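Local coordinates for protein restriction endonuclease R.BpuJI (Bacillus pumilus, PDB 2VLA) that recognises its cognate DNA through the N-terminal recognition domain described here and, as the full-length restriction enzyme, probably cleaves DNA as an endonuclease, at residues D23-A28 against I53-E58; T93-E98 against Q102-K107; N151-S156 against E182-D187; V230-N233 against N239-Y242. All coordinates share one frame; numbering follows the deposited sequence. Where two conformers were deposited one is given.

Contact 1 (D23-A28 against I53-E58); sequences DNLLPA and IEILGE
Leu25 and Ala28 meet Ile55 and Leu56 in a wholly apolar helix-to-helix contact, made where the early turns of helix 22-36 lie against the last turn of helix 41-56. Ile55 does most of the work, because its two branches diverge to different partners. CG2 lies anti to the backbone N (chi1 -57° for CG1) and reaches Leu25, its nearest atom there being CD2 at 3.8 Å, while CG1 runs to Ala28 and stands 3.9 Å from its CB. Leu25 and Ala28 are one helical turn apart, so Ile55 is placed across both on the same flank of the helix. Leu25 and Ile55 lie side by side with their tips pointing opposite ways. Leu25 uses the same methyl again: CD2 is also 3.9 Å from CD2 of Leu56, whose side chain stands nearly perpendicular to it. Helices 22-36, 41-56 and 62-76, followed by the hairpin of strands 80-83 and 86-89, have the order of a winged-helix unit, consistent with a helix-turn-helix DNA-recognition protein; the nearest atom of the contact is about 5 Å from the bound nucleic acid. Helix 41-56 stops directly after the contact. Gly57 N still bonds to Ile53 O (2.9 Å), but Gly57 itself has positive phi (117°), and the chain turns there toward helix 62-76. Leu56 also packs on Leu65 and His68 of that helix. In helix 22-36, Pro27 leaves one backbone bond missing and a kink, and on the next residue the normal pattern resumes, with Ala28 N bonded to Asn24 O.

Contact 2 (T93-E98 against Q102-K107); sequences TNKYIE and QPAFFK
Tyr96 reaches from helix 91-99 to helix 102-112, which runs back almost antiparallel (164°) with the axes of the two segments 9.9 Å apart. Its CB is the first atom to touch, 3.9 Å from Phe105 CD2, and CG follows at 4.2 Å from the same CD2. Beyond CG the ring takes over: with CG anti to the backbone N (chi1 175°), it reaches out obliquely over the start of the neighbouring helix, toward Gln102, and offers a face to the edge of Phe105, a T-shaped pair with centroids 5.6 Å apart and planes at 61°. Further out, CE1 passes Gln102 N, which lies at the ring edge, 4.2 Å away. The hydroxyl at the tip leaves this helix pair and rests by Pro27 of helix 22-36. Beside the aromatic pair, Lys95 brings NZ to 3.6 Å from Ala104 CB, yet its charge is paired with Asp99 in its own helix. A water accepts from Lys95 NZ at 2.9 Å and donates a weak bond to Ala104 O. The two helices are thus held together mainly by ring contacts on one flank, while on the charged flank Lys95 packs over Ala104 and is linked to its carbonyl through a water whose second bond is weak.

Contact 3 (N151-S156 against E182-D187); sequences NNIQLS and EKIIED
Ile153 and Leu155 lie on an extended stretch that runs past helix 177-189, their CA atoms 8.2 Å from that of Ile185 and 8.9 Å from that of Ile184 respectively. The separation is spanned by side chains alone. Ile153 points its CB at the helix and ends in CD1, which settles 3.9 Å from Ile185 CG1 and, more loosely, 4.3 Å from Ile184 CG2. Its CG1 occupies the crowded position between the backbone N and the carbonyl carbon (chi1 67°), and from there CD1 extends outward to the helix. Leu155 starts off less directly, but its tip turns in, and CD2 comes to 3.8 Å from Ile184 CD1. Both pairs meet at a slant, methyl against methyl or methylene. The segment follows helix 137-150, which closes with a Schellman motif: Asn152 has positive phi, and Ile153 N returns to Ala148 O. It leads into helix 157-165, where Ser156 is the N-cap and its OG bonds to Asp159 N. Between these helices Leu155 forms backbone bonds with Val230 of strand 230-232, a pairing consistent with the short first strand of a winged-helix fold, although 151-156 is not a regular strand. Away from the apolar face, helix 177-189 carries a salt bridge. Lys183 NZ bonds to Asp187 OD1 at 2.9 Å from the syn side, 24° out of the carboxylate plane. The other oxygen of Asp187, OD2, is bound to Tyr163 OH, so the carboxylate is held at both oxygens, while Tyr163 also packs on Ile184.

Contact 4 (V230-N233 against N239-Y242); sequences VKLN and NINY
Apolar contact comes first: Leu232, at the end of strand 230-232, packs on Ile240 in the middle of the short helix 237-244, the two side chains crossing at a slant. Leu232 CD2 fits into the fork of the isoleucine, 4.0 Å from its CD1 and 4.0 Å from its CG2, and Leu232 CB closes in on the same CD1 at 4.1 Å. With CG1 anti to the carbonyl carbon (chi1 -70°) and CG2 anti to the backbone N, the two branches of Ile240 diverge, and both CD1 and CG2 reach Leu232. A second kind of contact, carbon against oxygen, is shorter. Ile240 CD1 stands 3.2 Å from Asn233 O, a tight approach of a methyl group to a carbonyl, and Asn233 C is 3.8 Å from Ile240 CD1. Strand 230-232 is the second strand of the two-stranded antiparallel hairpin that follows helix 203-219, in a position consistent with the wing of a winged-helix unit, and the contact ties it to the helix that comes after it. Leu232 also packs on Leu142, Leu145 and Leu146 of helix 137-150, and Ile240 on Leu222, so the pair belongs to a wider apolar layer between the hairpin and the helices. No hydrogen bond joins the two segments, but bonds to residues outside them hold Asn233 and Asn239. Asn233 is gripped at both ends of its amide, ND2 donating to Asn221 O and OD1 accepting from Arg235 N, and its backbone pairs with Leu222. Near the start of helix 237-244, Asn239 ND2 bonds to Glu236 OE1, three residues earlier.

From the N terminus the four contacts close in series, none nested in or crossing another. Contact 1 joins helices 22-36 and 41-56, with 24 mostly helical residues between its segments; contact 2 then folds helix 91-99 back on helix 102-112. These two adjoin, Leu26 lying on the rings of Tyr96 and Phe105. Contact 3 brackets helices 157-165 and 168-171 and brings the chain after helix 137-150 against helix 177-189, and contact 4 ties strand 230-232 to helix 237-244. Contacts 3 and 4 meet through a probable hydrogen bond between Leu155 O and Val230 N. Contacts 1 and 3, with centres about 42 Å apart, mark opposite sides of the chain's centre.

Contact 1 (D23-A28 against I53-E58)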
loop_
_atom_site.group_PDB
_atom_site.type_symbol
_atom_site.label_atom_id
_atom_site.label_comp_id
_atom_site.label_asym_id
_atom_site.label_seq_id
_atom_site.Cartn_x
_atom_site.Cartn_y
_atom_site.Cartn_z
ATOM N N ASP A 23 15.021 9.740 -1.211
ATOM C CA ASP A 23 15.182 11.127 -0.913
ATOM C C ASP A 23 15.603 11.934 -2.152
ATOM O O ASP A 23 15.421 13.148 -2.188
ATOM C CB ASP A 23 16.168 11.311 0.266
ATOM C CG ASP A 23 15.542 10.864 1.619
ATOM O OD1 ASP A 23 14.834 11.675 2.247
ATOM O OD2 ASP A 23 15.654 9.663 1.972
ATOM N N ASN A 24 16.118 11.248 -3.179
ATOM C CA ASN A 24 16.296 11.853 -4.503
ATOM C C ASN A 24 15.115 11.630 -5.460
ATOM O O ASN A 24 14.734 12.527 -6.213
ATOM C CB ASN A 24 17.576 11.315 -5.161
ATOM C CG ASN A 24 18.782 11.976 -4.663
ATOM O OD1 ASN A 24 18.773 13.167 -4.388
ATOM N ND2 ASN A 24 19.863 11.223 -4.555
ATOM N N LEU A 25 14.568 10.429 -5.463
ATOM C CA LEU A 25 13.524 10.097 -6.420
ATOM C C LEU A 25 12.176 10.780 -6.135
ATOM O O LEU A 25 11.492 11.163 -7.057
ATOM C CB LEU A 25 13.344 8.581 -6.498
ATOM C CG LEU A 25 14.325 7.829 -7.357
ATOM C CD1 LEU A 25 14.168 6.355 -7.131
ATOM C CD2 LEU A 25 14.126 8.198 -8.840
ATOM N N LEU A 26 11.807 10.916 -4.877
ATOM C CA LEU A 26 10.497 11.505 -4.587
ATOM C C LEU A 26 10.433 12.978 -5.027
ATOM O O LEU A 26 9.519 13.377 -5.730
ATOM C CB LEU A 26 10.081 11.336 -3.108
ATOM C CG LEU A 26 8.632 11.723 -2.786
ATOM C CD1 LEU A 26 7.681 10.861 -3.601
ATOM C CD2 LEU A 26 8.366 11.596 -1.292
ATOM N N PRO A 27 11.462 13.774 -4.693
ATOM C CA PRO A 27 11.473 15.114 -5.265
ATOM C C PRO A 27 11.524 15.125 -6.787
ATOM O O PRO A 27 10.930 15.996 -7.410
ATOM C CB PRO A 27 12.746 15.722 -4.683
ATOM C CG PRO A 27 12.971 15.000 -3.441
ATOM C CD PRO A 27 12.524 13.603 -3.695
ATOM N N ALA A 28 12.273 14.202 -7.393
ATOM C CA ALA A 28 12.329 14.148 -8.836
ATOM C C ALA A 28 10.963 13.853 -9.453
ATOM O O ALA A 28 10.515 14.579 -10.349
ATOM C CB ALA A 28 13.376 13.127 -9.303
ATOM N N ILE A 53 15.549 9.842 -16.468
ATOM C CA ILE A 53 16.767 9.115 -16.818
ATOM C C ILE A 53 18.052 9.837 -16.301
ATOM O O ILE A 53 19.101 9.214 -16.098
ATOM C CB ILE A 53 16.879 8.863 -18.330
ATOM C CG1 ILE A 53 17.918 7.760 -18.593
ATOM C CG2 ILE A 53 17.274 10.160 -19.071
ATOM C CD1 ILE A 53 17.937 7.252 -20.026
ATOM N N GLU A 54 17.943 11.136 -16.069
ATOM C CA GLU A 54 19.036 11.904 -15.473
ATOM C C GLU A 54 19.279 11.525 -14.014
ATOM O O GLU A 54 20.394 11.673 -13.508
ATOM C CB GLU A 54 18.762 13.400 -15.596
ATOM C CG GLU A 54 18.755 13.893 -17.030
ATOM C CD GLU A 54 20.092 13.633 -17.746
ATOM O OE1 GLU A 54 21.161 13.861 -17.126
ATOM O OE2 GLU A 54 20.068 13.200 -18.922
ATOM N N ILE A 55 18.252 11.001 -13.352
ATOM C CA ILE A 55 18.370 10.571 -11.972
ATOM C C ILE A 55 18.822 9.108 -11.884
ATOM O O ILE A 55 19.643 8.747 -11.038
ATOM C CB ILE A 55 17.021 10.719 -11.224
ATOM C CG1 ILE A 55 16.531 12.165 -11.309
ATOM C CG2 ILE A 55 17.167 10.278 -9.777
ATOM C CD1 ILE A 55 17.473 13.167 -10.683
ATOM N N LEU A 56 18.245 8.263 -12.740
ATOM C CA LEU A 56 18.464 6.825 -12.652
ATOM C C LEU A 56 19.765 6.405 -13.358
ATOM O O LEU A 56 20.361 5.416 -12.988
ATOM C CB LEU A 56 17.263 6.067 -13.233
ATOM C CG LEU A 56 15.967 6.138 -12.435
ATOM C CD1 LEU A 56 14.925 5.261 -13.091
ATOM C CD2 LEU A 56 16.208 5.715 -10.990
ATOM N N GLY A 57 20.172 7.162 -14.373
ATOM C CA GLY A 57 21.442 6.905 -15.070
ATOM C C GLY A 57 21.225 6.552 -16.530
ATOM O O GLY A 57 20.204 5.955 -16.888
ATOM N N GLU A 58 22.225 6.828 -17.358
ATOM C CA GLU A 58 22.068 6.773 -18.818
ATOM C C GLU A 58 21.887 5.339 -19.359
ATOM O O GLU A 58 21.424 5.149 -20.473
ATOM C CB GLU A 58 23.279 7.432 -19.497
ATOM C CG GLU A 58 24.570 6.659 -19.329
ATOM C CD GLU A 58 25.771 7.377 -19.925
ATOM O OE1 GLU A 58 25.575 8.337 -20.704
ATOM O OE2 GLU A 58 26.909 6.981 -19.609
#

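Contact 2 (T93-E98 against Q102-K107)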
loop_
_atom_site.group_PDB
_atom_site.type_symbol
_atom_site.label_atom_id
_atom_site.label_comp_id
_atom_site.label_asym_id
_atom_site.label_seq_id
_atom_site.Cartn_x
_atom_site.Cartn_y
_atom_site.Cartn_z
ATOM N N THR A 93 0.620 15.068 -4.765
ATOM C CA THR A 93 1.807 15.730 -5.298
ATOM C C THR A 93 1.783 17.218 -4.970
ATOM O O THR A 93 2.790 17.774 -4.512
ATOM C CB THR A 93 1.915 15.534 -6.806
ATOM O OG1 THR A 93 2.168 14.167 -7.072
ATOM C CG2 THR A 93 3.070 16.390 -7.418
ATOM N N ASN A 94 0.630 17.860 -5.204
ATOM C CA ASN A 94 0.487 19.287 -4.953
ATOM C C ASN A 94 0.841 19.632 -3.487
ATOM O O ASN A 94 1.494 20.634 -3.218
ATOM C CB ASN A 94 -0.939 19.754 -5.277
ATOM C CG ASN A 94 -1.234 19.776 -6.791
ATOM O OD1 ASN A 94 -0.313 19.842 -7.613
ATOM N ND2 ASN A 94 -2.519 19.735 -7.149
ATOM N N LYS A 95 0.390 18.809 -2.553
ATOM C CA LYS A 95 0.650 19.064 -1.144
ATOM C C LYS A 95 2.149 18.949 -0.830
ATOM O O LYS A 95 2.714 19.782 -0.139
ATOM C CB LYS A 95 -0.161 18.108 -0.267
ATOM C CG LYS A 95 0.110 18.235 1.216
ATOM C CD LYS A 95 -0.954 17.466 2.036
ATOM C CE LYS A 95 -0.639 17.514 3.526
ATOM N NZ LYS A 95 0.679 16.900 3.860
ATOM N N TYR A 96 2.782 17.910 -1.351
ATOM C CA TYR A 96 4.203 17.671 -1.116
ATOM C C TYR A 96 5.057 18.787 -1.723
ATOM O O TYR A 96 6.052 19.212 -1.129
ATOM C CB TYR A 96 4.572 16.298 -1.685
ATOM C CG TYR A 96 6.040 15.955 -1.628
ATOM C CD1 TYR A 96 6.690 15.734 -0.410
ATOM C CD2 TYR A 96 6.782 15.822 -2.794
ATOM C CE1 TYR A 96 8.046 15.398 -0.379
ATOM C CE2 TYR A 96 8.135 15.492 -2.767
ATOM C CZ TYR A 96 8.756 15.293 -1.573
ATOM O OH TYR A 96 10.095 14.964 -1.584
ATOM N N ILE A 97 4.642 19.278 -2.884
ATOM C CA ILE A 97 5.310 20.406 -3.537
ATOM C C ILE A 97 5.257 21.662 -2.615
ATOM O O ILE A 97 6.206 22.445 -2.574
ATOM C CB ILE A 97 4.643 20.713 -4.925
ATOM C CG1 ILE A 97 5.034 19.648 -5.975
ATOM C CG2 ILE A 97 4.983 22.133 -5.406
ATOM C CD1 ILE A 97 6.424 19.727 -6.434
ATOM N N GLU A 98 4.173 21.815 -1.852
ATOM C CA GLU A 98 4.057 22.943 -0.914
ATOM C C GLU A 98 4.782 22.705 0.418
ATOM O O GLU A 98 5.306 23.646 1.012
ATOM C CB GLU A 98 2.570 23.292 -0.621
ATOM C CG GLU A 98 1.788 23.866 -1.803
ATOM C CD GLU A 98 2.016 25.382 -2.057
ATOM O OE1 GLU A 98 3.066 25.946 -1.660
ATOM O OE2 GLU A 98 1.134 25.998 -2.679
ATOM N N GLN A 102 7.811 14.467 3.718
ATOM C CA GLN A 102 7.850 13.113 3.219
ATOM C C GLN A 102 7.050 12.148 4.119
ATOM O O GLN A 102 6.284 11.344 3.621
ATOM C CB GLN A 102 9.298 12.647 3.024
ATOM C CG GLN A 102 9.420 11.266 2.462
ATOM C CD GLN A 102 10.839 10.835 2.348
ATOM O OE1 GLN A 102 11.615 11.422 1.599
ATOM N NE2 GLN A 102 11.218 9.840 3.142
ATOM N N PRO A 103 7.220 12.242 5.448
ATOM C CA PRO A 103 6.391 11.385 6.280
ATOM C C PRO A 103 4.889 11.603 6.058
ATOM O O PRO A 103 4.133 10.655 6.062
ATOM C CB PRO A 103 6.801 11.773 7.709
ATOM C CG PRO A 103 8.184 12.269 7.568
ATOM C CD PRO A 103 8.192 12.997 6.243
ATOM N N ALA A 104 4.472 12.847 5.831
ATOM C CA ALA A 104 3.048 13.125 5.595
ATOM C C ALA A 104 2.575 12.560 4.269
ATOM O O ALA A 104 1.459 12.118 4.163
ATOM C CB ALA A 104 2.770 14.611 5.656
ATOM N N PHE A 105 3.433 12.552 3.271
ATOM C CA PHE A 105 3.139 11.948 1.991
ATOM C C PHE A 105 2.807 10.471 2.197
ATOM O O PHE A 105 1.813 9.964 1.680
ATOM C CB PHE A 105 4.362 12.123 1.068
ATOM C CG PHE A 105 4.184 11.592 -0.330
ATOM C CD1 PHE A 105 4.525 10.294 -0.633
ATOM C CD2 PHE A 105 3.816 12.436 -1.363
ATOM C CE1 PHE A 105 4.443 9.823 -1.936
ATOM C CE2 PHE A 105 3.715 11.979 -2.655
ATOM C CZ PHE A 105 4.057 10.671 -2.953
ATOM N N PHE A 106 3.621 9.777 2.981
ATOM C CA PHE A 106 3.397 8.365 3.224
ATOM C C PHE A 106 2.291 8.084 4.228
ATOM O O PHE A 106 1.593 7.086 4.110
ATOM C CB PHE A 106 4.701 7.666 3.566
ATOM C CG PHE A 106 5.578 7.507 2.386
ATOM C CD1 PHE A 106 5.245 6.605 1.414
ATOM C CD2 PHE A 106 6.648 8.369 2.162
ATOM C CE1 PHE A 106 5.988 6.512 0.264
ATOM C CE2 PHE A 106 7.352 8.303 1.011
ATOM C CZ PHE A 106 7.045 7.372 0.067
ATOM N N LYS A 107 2.088 8.989 5.190
ATOM C CA LYS A 107 0.907 8.894 6.073
ATOM C C LYS A 107 -0.354 8.856 5.233
ATOM O O LYS A 107 -1.242 8.036 5.467
ATOM C CB LYS A 107 0.846 10.083 7.038
ATOM C CG LYS A 107 1.751 9.954 8.262
ATOM C CD LYS A 107 1.725 11.220 9.119
ATOM C CE LYS A 107 2.610 11.082 10.378
ATOM N NZ LYS A 107 4.019 11.447 10.139
HETATM O O HOH W 1 0.145 14.253 2.743
#

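Contact 3 (N151-S156 against E182-D187)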
loop_
_atom_site.group_PDB
_atom_site.type_symbol
_atom_site.label_atom_id
_atom_site.label_comp_id
_atom_site.label_asym_id
_atom_site.label_seq_id
_atom_site.Cartn_x
_atom_site.Cartn_y
_atom_site.Cartn_z
ATOM N N ASN A 151 -1.743 -5.669 25.556
ATOM C CA ASN A 151 -1.695 -6.995 26.097
ATOM C C ASN A 151 -0.252 -7.462 26.364
ATOM O O ASN A 151 0.005 -8.659 26.542
ATOM C CB ASN A 151 -2.398 -7.961 25.147
ATOM C CG ASN A 151 -3.885 -7.850 25.224
ATOM O OD1 ASN A 151 -4.503 -8.453 26.093
ATOM N ND2 ASN A 151 -4.472 -7.033 24.371
ATOM N N ASN A 152 0.675 -6.509 26.386
ATOM C CA ASN A 152 2.043 -6.764 26.811
ATOM C C ASN A 152 2.753 -7.839 25.994
ATOM O O ASN A 152 3.559 -8.612 26.531
ATOM C CB ASN A 152 2.062 -7.088 28.301
ATOM C CG ASN A 152 1.517 -5.933 29.145
ATOM O OD1 ASN A 152 1.991 -4.807 29.035
ATOM N ND2 ASN A 152 0.474 -6.202 29.948
ATOM N N ILE A 153 2.528 -7.833 24.679
ATOM C CA ILE A 153 3.360 -8.616 23.767
ATOM C C ILE A 153 3.827 -7.753 22.608
ATOM O O ILE A 153 3.277 -6.659 22.367
ATOM C CB ILE A 153 2.649 -9.885 23.225
ATOM C CG1 ILE A 153 1.477 -9.508 22.314
ATOM C CG2 ILE A 153 2.181 -10.773 24.383
ATOM C CD1 ILE A 153 0.990 -10.641 21.454
ATOM N N GLN A 154 4.877 -8.210 21.930
ATOM C CA GLN A 154 5.347 -7.530 20.751
ATOM C C GLN A 154 5.359 -8.496 19.578
ATOM O O GLN A 154 5.480 -9.698 19.769
ATOM C CB GLN A 154 6.742 -6.972 21.000
ATOM C CG GLN A 154 6.757 -5.914 22.095
ATOM C CD GLN A 154 8.130 -5.556 22.535
ATOM O OE1 GLN A 154 8.900 -6.414 22.968
ATOM N NE2 GLN A 154 8.454 -4.272 22.462
ATOM N N LEU A 155 5.152 -7.964 18.387
ATOM C CA LEU A 155 4.987 -8.770 17.189
ATOM C C LEU A 155 6.172 -8.648 16.253
ATOM O O LEU A 155 6.768 -7.581 16.112
ATOM C CB LEU A 155 3.733 -8.331 16.427
ATOM C CG LEU A 155 2.427 -8.354 17.215
ATOM C CD1 LEU A 155 1.313 -8.000 16.291
ATOM C CD2 LEU A 155 2.242 -9.708 17.816
ATOM N N SER A 156 6.456 -9.736 15.566
ATOM C CA SER A 156 7.469 -9.749 14.529
ATOM C C SER A 156 6.837 -9.471 13.180
ATOM O O SER A 156 5.605 -9.521 13.020
ATOM C CB SER A 156 8.153 -11.108 14.483
ATOM O OG SER A 156 7.250 -12.084 13.968
ATOM N N GLU A 182 -5.120 -12.640 20.621
ATOM C CA GLU A 182 -5.397 -13.807 21.457
ATOM C C GLU A 182 -4.894 -15.109 20.804
ATOM O O GLU A 182 -4.321 -15.978 21.474
ATOM C CB GLU A 182 -6.898 -13.893 21.783
ATOM C CG GLU A 182 -7.347 -12.815 22.784
ATOM C CD GLU A 182 -8.876 -12.709 22.959
ATOM O OE1 GLU A 182 -9.632 -13.232 22.115
ATOM O OE2 GLU A 182 -9.310 -12.067 23.940
ATOM N N LYS A 183 -5.033 -15.204 19.486
ATOM C CA LYS A 183 -4.560 -16.376 18.756
ATOM C C LYS A 183 -3.021 -16.472 18.779
ATOM O O LYS A 183 -2.449 -17.563 18.958
ATOM C CB LYS A 183 -5.082 -16.331 17.314
ATOM C CG LYS A 183 -4.554 -17.418 16.410
ATOM C CD LYS A 183 -4.866 -18.809 16.918
ATOM C CE LYS A 183 -4.426 -19.857 15.931
ATOM N NZ LYS A 183 -4.390 -21.218 16.526
ATOM N N ILE A 184 -2.346 -15.338 18.614
ATOM C CA ILE A 184 -0.883 -15.325 18.666
ATOM C C ILE A 184 -0.414 -15.764 20.049
ATOM O O ILE A 184 0.476 -16.576 20.171
ATOM C CB ILE A 184 -0.301 -13.936 18.288
ATOM C CG1 ILE A 184 -0.559 -13.665 16.795
ATOM C CG2 ILE A 184 1.220 -13.862 18.609
ATOM C CD1 ILE A 184 -0.162 -12.276 16.311
ATOM N N ILE A 185 -1.077 -15.281 21.088
ATOM C CA ILE A 185 -0.702 -15.644 22.441
ATOM C C ILE A 185 -0.910 -17.163 22.678
ATOM O O ILE A 185 -0.057 -17.824 23.268
ATOM C CB ILE A 185 -1.499 -14.831 23.477
ATOM C CG1 ILE A 185 -1.016 -13.361 23.476
ATOM C CG2 ILE A 185 -1.363 -15.461 24.877
ATOM C CD1 ILE A 185 -1.893 -12.409 24.315
ATOM N N GLU A 186 -2.012 -17.711 22.183
ATOM C CA GLU A 186 -2.258 -19.151 22.326
ATOM C C GLU A 186 -1.221 -19.961 21.557
ATOM O O GLU A 186 -0.668 -20.936 22.077
ATOM C CB GLU A 186 -3.658 -19.520 21.849
ATOM C CG GLU A 186 -3.977 -21.005 22.002
ATOM C CD GLU A 186 -5.262 -21.409 21.309
ATOM O OE1 GLU A 186 -6.350 -21.177 21.882
ATOM O OE2 GLU A 186 -5.184 -21.982 20.200
ATOM N N ASP A 187 -0.932 -19.546 20.326
ATOM C CA ASP A 187 0.038 -20.246 19.518
ATOM C C ASP A 187 1.416 -20.250 20.190
ATOM O O ASP A 187 2.081 -21.289 20.255
ATOM C CB ASP A 187 0.118 -19.617 18.128
ATOM C CG ASP A 187 -0.943 -20.159 17.173
ATOM O OD1 ASP A 187 -1.755 -21.029 17.598
ATOM O OD2 ASP A 187 -0.980 -19.703 16.000
#

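Contact 4 (V230-N233 against N239-Y242)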
loop_
_atom_site.group_PDB
_atom_site.type_symbol
_atom_site.label_atom_id
_atom_site.label_comp_id
_atom_site.label_asym_id
_atom_site.label_seq_id
_atom_site.Cartn_x
_atom_site.Cartn_y
_atom_site.Cartn_z
ATOM N N VAL A 230 8.273 -5.413 15.035
ATOM C CA VAL A 230 7.678 -4.208 14.514
ATOM C C VAL A 230 7.064 -3.461 15.686
ATOM O O VAL A 230 6.197 -4.004 16.375
ATOM C CB VAL A 230 6.569 -4.555 13.505
ATOM C CG1 VAL A 230 5.829 -3.281 13.057
ATOM C CG2 VAL A 230 7.146 -5.324 12.305
ATOM N N LYS A 231 7.511 -2.231 15.928
ATOM C CA LYS A 231 7.060 -1.450 17.097
ATOM C C LYS A 231 6.506 -0.089 16.702
ATOM O O LYS A 231 6.988 0.530 15.773
ATOM C CB LYS A 231 8.219 -1.251 18.069
ATOM C CG LYS A 231 8.753 -2.551 18.661
ATOM C CD LYS A 231 10.030 -2.324 19.449
ATOM C CE LYS A 231 9.761 -1.543 20.723
ATOM N NZ LYS A 231 10.986 -1.395 21.550
ATOM N N LEU A 232 5.454 0.357 17.401
ATOM C CA LEU A 232 4.941 1.688 17.217
ATOM C C LEU A 232 5.921 2.749 17.675
ATOM O O LEU A 232 6.622 2.571 18.654
ATOM C CB LEU A 232 3.604 1.868 17.966
ATOM C CG LEU A 232 2.439 1.032 17.435
ATOM C CD1 LEU A 232 1.291 0.954 18.470
ATOM C CD2 LEU A 232 1.882 1.579 16.111
ATOM N N ASN A 233 5.901 3.871 16.981
ATOM C CA ASN A 233 6.606 5.069 17.400
ATOM C C ASN A 233 5.674 6.039 18.138
ATOM O O ASN A 233 4.966 6.843 17.516
ATOM C CB ASN A 233 7.203 5.767 16.186
ATOM C CG ASN A 233 7.842 7.080 16.541
ATOM O OD1 ASN A 233 8.202 7.313 17.700
ATOM N ND2 ASN A 233 7.927 7.970 15.578
ATOM N N ASN A 239 -1.085 10.724 15.482
ATOM C CA ASN A 239 -1.361 10.173 14.159
ATOM C C ASN A 239 -1.690 8.687 14.204
ATOM O O ASN A 239 -2.555 8.226 13.486
ATOM C CB ASN A 239 -0.192 10.421 13.227
ATOM C CG ASN A 239 -0.198 11.821 12.659
ATOM O OD1 ASN A 239 -1.232 12.322 12.232
ATOM N ND2 ASN A 239 0.965 12.450 12.632
ATOM N N ILE A 240 -0.963 7.933 15.015
ATOM C CA ILE A 240 -1.255 6.508 15.176
ATOM C C ILE A 240 -2.714 6.304 15.575
ATOM O O ILE A 240 -3.432 5.490 14.984
ATOM C CB ILE A 240 -0.351 5.861 16.234
ATOM C CG1 ILE A 240 1.098 5.773 15.712
ATOM C CG2 ILE A 240 -0.871 4.483 16.606
ATOM C CD1 ILE A 240 2.109 5.477 16.811
ATOM N N ASN A 241 -3.166 7.053 16.555
ATOM C CA ASN A 241 -4.522 6.853 17.039
ATOM C C ASN A 241 -5.591 7.278 16.009
ATOM O O ASN A 241 -6.614 6.587 15.836
ATOM C CB ASN A 241 -4.724 7.550 18.377
ATOM C CG ASN A 241 -4.313 6.673 19.556
ATOM O OD1 ASN A 241 -4.851 5.588 19.754
ATOM N ND2 ASN A 241 -3.347 7.136 20.329
ATOM N N TYR A 242 -5.371 8.383 15.336
ATOM C CA TYR A 242 -6.301 8.830 14.337
ATOM C C TYR A 242 -6.496 7.764 13.251
ATOM O O TYR A 242 -7.635 7.386 12.941
ATOM C CB TYR A 242 -5.846 10.153 13.722
ATOM C CG TYR A 242 -6.704 10.596 12.565
ATOM C CD1 TYR A 242 -8.004 11.111 12.773
ATOM C CD2 TYR A 242 -6.258 10.433 11.257
ATOM C CE1 TYR A 242 -8.778 11.523 11.703
ATOM C CE2 TYR A 242 -7.019 10.847 10.181
ATOM C CZ TYR A 242 -8.296 11.356 10.403
ATOM O OH TYR A 242 -9.060 11.745 9.337
#